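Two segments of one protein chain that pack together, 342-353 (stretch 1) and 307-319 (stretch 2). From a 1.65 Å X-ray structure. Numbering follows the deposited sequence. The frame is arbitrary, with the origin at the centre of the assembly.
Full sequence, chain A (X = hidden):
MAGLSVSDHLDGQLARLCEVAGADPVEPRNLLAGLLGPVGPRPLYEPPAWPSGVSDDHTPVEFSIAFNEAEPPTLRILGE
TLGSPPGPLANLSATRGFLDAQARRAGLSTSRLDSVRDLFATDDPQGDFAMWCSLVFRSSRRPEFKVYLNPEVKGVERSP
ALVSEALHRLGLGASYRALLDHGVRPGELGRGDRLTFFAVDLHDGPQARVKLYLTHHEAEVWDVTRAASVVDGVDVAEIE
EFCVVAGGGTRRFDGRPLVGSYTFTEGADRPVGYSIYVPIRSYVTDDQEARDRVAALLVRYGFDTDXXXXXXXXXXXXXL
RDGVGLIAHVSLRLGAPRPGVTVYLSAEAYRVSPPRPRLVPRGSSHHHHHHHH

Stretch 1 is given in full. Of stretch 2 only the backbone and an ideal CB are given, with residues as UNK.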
# COMPACT_ATOMS: atom_id res chain seq x y z
N THR A 342 0.98 1.13 -11.00
CA THR A 342 1.53 1.88 -9.83
C THR A 342 2.92 1.37 -9.50
O THR A 342 3.14 0.19 -9.49
CB THR A 342 0.59 1.83 -8.62
OG1 THR A 342 -0.69 2.28 -9.05
CG2 THR A 342 1.09 2.68 -7.48
N VAL A 343 3.83 2.29 -9.24
CA VAL A 343 5.24 1.99 -8.91
C VAL A 343 5.45 2.48 -7.48
O VAL A 343 5.08 3.62 -7.19
CB VAL A 343 6.20 2.67 -9.91
CG1 VAL A 343 7.63 2.24 -9.66
CG2 VAL A 343 5.79 2.37 -11.35
N TYR A 344 5.99 1.62 -6.63
CA TYR A 344 6.15 1.88 -5.18
C TYR A 344 7.63 2.15 -4.98
O TYR A 344 8.45 1.27 -5.37
CB TYR A 344 5.56 0.73 -4.37
CG TYR A 344 4.10 0.52 -4.61
CD1 TYR A 344 3.67 -0.11 -5.76
CD2 TYR A 344 3.14 0.93 -3.70
CE1 TYR A 344 2.33 -0.32 -6.02
CE2 TYR A 344 1.78 0.74 -3.95
CZ TYR A 344 1.39 0.08 -5.10
OH TYR A 344 0.08 -0.13 -5.41
N LEU A 345 7.96 3.33 -4.46
CA LEU A 345 9.35 3.82 -4.34
C LEU A 345 9.73 3.99 -2.86
O LEU A 345 9.01 4.69 -2.11
CB LEU A 345 9.45 5.13 -5.12
CG LEU A 345 9.20 5.03 -6.61
CD1 LEU A 345 9.19 6.42 -7.26
CD2 LEU A 345 10.25 4.16 -7.28
N SER A 346 10.81 3.34 -2.46
CA SER A 346 11.31 3.33 -1.08
C SER A 346 12.07 4.63 -0.75
O SER A 346 12.86 5.08 -1.55
CB SER A 346 12.18 2.14 -0.84
OG SER A 346 11.50 0.93 -1.14
N ALA A 347 11.87 5.15 0.45
CA ALA A 347 12.62 6.30 0.97
C ALA A 347 14.11 5.96 1.14
O ALA A 347 14.93 6.84 0.95
CB ALA A 347 12.00 6.74 2.27
N GLU A 348 14.43 4.73 1.51
CA GLU A 348 15.81 4.30 1.81
C GLU A 348 16.46 5.32 2.78
O GLU A 348 17.65 5.69 2.59
CB GLU A 348 16.64 4.18 0.54
CG GLU A 348 16.13 3.14 -0.44
CD GLU A 348 17.01 2.92 -1.68
OE1 GLU A 348 17.12 1.79 -2.09
OE2 GLU A 348 17.52 3.93 -2.26
N ALA A 349 15.74 5.72 3.81
CA ALA A 349 16.25 6.66 4.82
C ALA A 349 17.33 5.96 5.67
O ALA A 349 18.20 6.67 6.19
CB ALA A 349 15.13 7.21 5.67
N TYR A 350 17.28 4.64 5.82
CA TYR A 350 18.16 3.88 6.75
C TYR A 350 19.12 2.97 6.03
O TYR A 350 20.23 2.81 6.55
CB TYR A 350 17.33 3.09 7.75
CG TYR A 350 16.62 3.96 8.73
CD1 TYR A 350 17.34 4.73 9.62
CD2 TYR A 350 15.24 4.09 8.73
CE1 TYR A 350 16.73 5.57 10.52
CE2 TYR A 350 14.59 4.94 9.61
CZ TYR A 350 15.34 5.69 10.52
OH TYR A 350 14.72 6.51 11.39
N ARG A 351 18.71 2.34 4.93
CA ARG A 351 19.52 1.31 4.25
C ARG A 351 19.19 1.31 2.76
O ARG A 351 17.99 1.50 2.40
CB ARG A 351 19.24 -0.05 4.90
CG ARG A 351 20.19 -1.15 4.47
CD ARG A 351 20.14 -2.35 5.39
NE ARG A 351 21.12 -3.36 4.99
CZ ARG A 351 20.93 -4.32 4.08
NH1 ARG A 351 19.77 -4.45 3.45
NH2 ARG A 351 21.92 -5.16 3.80
N VAL A 352 20.22 1.16 1.93
CA VAL A 352 20.07 0.76 0.50
C VAL A 352 20.39 -0.72 0.48
O VAL A 352 21.51 -1.04 0.77
CB VAL A 352 20.99 1.57 -0.42
CG1 VAL A 352 20.94 1.07 -1.86
CG2 VAL A 352 20.67 3.05 -0.34
N SER A 353 19.43 -1.59 0.18
CA SER A 353 19.69 -3.05 0.11
C SER A 353 20.67 -3.28 -1.03
O SER A 353 20.52 -2.69 -2.10
CB SER A 353 18.43 -3.83 -0.09
OG SER A 353 17.57 -3.67 1.03
N UNK A 307 7.91 9.91 -16.88
CA UNK A 307 7.32 10.12 -15.55
C UNK A 307 7.97 9.21 -14.52
O UNK A 307 8.29 9.69 -13.41
CB UNK A 307 5.81 9.87 -15.58
N UNK A 308 8.15 7.95 -14.89
CA UNK A 308 8.81 6.91 -14.07
C UNK A 308 10.25 7.34 -13.75
O UNK A 308 10.63 7.34 -12.58
CB UNK A 308 8.81 5.56 -14.79
N UNK A 309 11.03 7.67 -14.78
CA UNK A 309 12.45 8.03 -14.60
C UNK A 309 12.57 9.32 -13.78
O UNK A 309 13.47 9.39 -12.98
CB UNK A 309 13.14 8.20 -15.95
N UNK A 310 11.68 10.29 -13.96
CA UNK A 310 11.72 11.54 -13.16
C UNK A 310 11.32 11.22 -11.71
O UNK A 310 11.98 11.80 -10.78
CB UNK A 310 10.79 12.60 -13.75
N UNK A 311 10.35 10.35 -11.48
CA UNK A 311 9.93 10.00 -10.10
C UNK A 311 11.10 9.28 -9.40
O UNK A 311 11.38 9.59 -8.26
CB UNK A 311 8.68 9.12 -10.11
N UNK A 312 11.75 8.36 -10.08
CA UNK A 312 12.91 7.61 -9.52
C UNK A 312 13.97 8.64 -9.11
O UNK A 312 14.43 8.59 -7.96
CB UNK A 312 13.48 6.61 -10.53
N UNK A 313 14.35 9.53 -10.02
CA UNK A 313 15.42 10.53 -9.81
C UNK A 313 15.04 11.47 -8.65
O UNK A 313 15.97 11.92 -7.92
CB UNK A 313 15.67 11.34 -11.09
N UNK A 314 13.76 11.80 -8.50
CA UNK A 314 13.24 12.65 -7.39
C UNK A 314 13.53 11.97 -6.06
O UNK A 314 13.86 12.69 -5.08
CB UNK A 314 11.74 12.90 -7.54
N UNK A 315 13.37 10.65 -5.98
CA UNK A 315 13.52 9.90 -4.71
C UNK A 315 15.01 9.74 -4.39
O UNK A 315 15.39 9.94 -3.24
CB UNK A 315 12.84 8.53 -4.80
N UNK A 316 15.85 9.40 -5.35
CA UNK A 316 17.27 9.22 -5.07
C UNK A 316 18.08 9.43 -6.34
O UNK A 316 17.69 8.96 -7.42
CB UNK A 316 17.54 7.83 -4.49
N UNK A 317 19.26 10.07 -6.22
CA UNK A 317 20.17 10.19 -7.36
C UNK A 317 21.15 9.02 -7.48
O UNK A 317 21.99 9.05 -8.35
CB UNK A 317 20.96 11.50 -7.25
N UNK A 318 21.06 8.02 -6.61
CA UNK A 318 22.05 6.92 -6.59
C UNK A 318 21.97 6.13 -7.90
O UNK A 318 20.93 6.13 -8.56
CB UNK A 318 21.81 5.99 -5.40
N UNK A 319 23.07 5.50 -8.33
CA UNK A 319 23.03 4.61 -9.49
C UNK A 319 22.04 3.48 -9.20
O UNK A 319 22.08 2.97 -8.11
CB UNK A 319 24.42 4.05 -9.81

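Positions 307 to 315 are helical, and the helix runs nearly parallel to strand 342-346, at 17° and 9.3 Å between axes. Val343 and Leu345 point toward the helix.

Position 307 is out of reach of stretch 1. Helical angles allow almost any residue but proline. It is Gly307.

At 308, CA-to-CB points sideways and the ideal CB touches nothing. Val343 lies beyond, so a longer apolar chain such as Leu, Ile or Met could reach it. The residue is Leu308. With chi1 t and chi2 p, its end comes nearer, and Leu308 CD1 lies 4.0 Å from Val343 CG1.

Positions 309 and 310 are out of reach and set no demand here. They are Asp309, whose carboxylate is hydrogen-bonded elsewhere in the structure, and Arg310.

At 311, CA-to-CB points toward the strand, and the ideal CB of 311 is already 4.0 Å from Leu345 CD1. A small apolar residue suits this spacing. Ala311 is deposited, and its CB packs on that methyl.

At 312, CA-to-CB points sideways, and the ideal CB of 312 is 5.2 Å from Leu345 CD2. That gap leaves room for Val, Ile, Leu or Met. The residue is Ile312, and Ile312 CG1 lies 4.2 Å from Leu345 CD2.

Positions 313 and 314 make no contact with stretch 1, and many residues would fit. Both are alanine, Ala313 and Ala314.

Position 315 points toward Leu345 and the carbonyl of Ser346. A medium apolar chain, Val, Ile or Leu, would fill the space. Val315 CG2 is 4.1 Å from Leu345 CD1, and Val315 CG1 is 3.3 Å from Ser346 O.

At 316 the backbone leaves helical angles, with phi/psi -156/141. CA-to-CB points toward stretch 1, and the ideal CB of 316 is 4.5 Å from Glu348 OE2. A small polar residue, Ser, Thr or Asn, would suit the carboxylate. It is Thr316. A water bridges the two side chains: its O is 2.7 Å from Thr316 OG1, and it donates to Glu348 OE2 at 2.7 Å. Thr316 OG1 also accepts from the backbone N of 318 at 3.2 Å.

Position 317 is out of reach. Its phi of -89° is tolerable for proline, among others. It is Pro317.

At 318, CA-to-CB points toward stretch 1 but nothing lies close. The Glu348 carboxylate is within range of a long basic chain, Lys or Arg. Arg318 forms a two-pronged salt bridge: Arg318 NE donates to Glu348 OE2 at 3.1 Å and Arg318 NH2 to Glu348 OE1 at 2.9 Å. Val352 CG1 covers one guanidinium face, 3.4 Å from Arg318 NE. Arg318 NH1 donates to the backbone O of 319 at 3.1 Å.

Position 319 is out of reach. Phi of -60° allows proline, and Pro319 is deposited.

Stretch 2, residues 307-319: GLDRAIAAVTPRP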
# COMPACT_ATOMS: atom_id res chain seq x y z
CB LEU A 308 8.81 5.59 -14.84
CG LEU A 308 9.70 4.50 -14.24
CD1 LEU A 308 9.09 3.98 -12.97
CD2 LEU A 308 9.93 3.39 -15.23
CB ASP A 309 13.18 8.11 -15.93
CG ASP A 309 13.25 6.77 -16.61
OD1 ASP A 309 13.23 5.74 -15.90
OD2 ASP A 309 13.27 6.74 -17.84
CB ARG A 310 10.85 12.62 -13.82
CG ARG A 310 11.47 13.21 -15.08
CD ARG A 310 10.99 14.59 -15.47
NE ARG A 310 9.55 14.80 -15.30
CZ ARG A 310 8.98 15.74 -14.51
NH1 ARG A 310 7.65 15.83 -14.45
NH2 ARG A 310 9.73 16.59 -13.81
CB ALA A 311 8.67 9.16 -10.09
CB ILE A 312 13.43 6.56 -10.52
CG1 ILE A 312 12.47 5.37 -10.64
CG2 ILE A 312 14.82 6.09 -10.16
CD1 ILE A 312 12.70 4.51 -11.90
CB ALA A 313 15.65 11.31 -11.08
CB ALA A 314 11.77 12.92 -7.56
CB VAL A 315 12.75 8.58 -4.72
CG1 VAL A 315 13.09 7.72 -3.50
CG2 VAL A 315 11.28 8.86 -4.79
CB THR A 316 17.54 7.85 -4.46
OG1 THR A 316 18.94 7.75 -4.21
CG2 THR A 316 17.11 6.69 -5.35
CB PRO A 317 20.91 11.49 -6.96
CG PRO A 317 21.08 11.36 -5.50
CD PRO A 317 19.78 10.73 -5.02
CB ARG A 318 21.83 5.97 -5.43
CG ARG A 318 20.62 5.06 -5.55
CD ARG A 318 20.87 3.91 -4.60
NE ARG A 318 19.73 3.08 -4.31
CZ ARG A 318 19.36 2.03 -5.05
NH1 ARG A 318 19.99 1.76 -6.19
NH2 ARG A 318 18.34 1.27 -4.65
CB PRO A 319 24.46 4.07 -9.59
CG PRO A 319 25.30 5.16 -8.95
CD PRO A 319 24.44 5.63 -7.78
O HOH W 1 19.25 5.99 -2.15
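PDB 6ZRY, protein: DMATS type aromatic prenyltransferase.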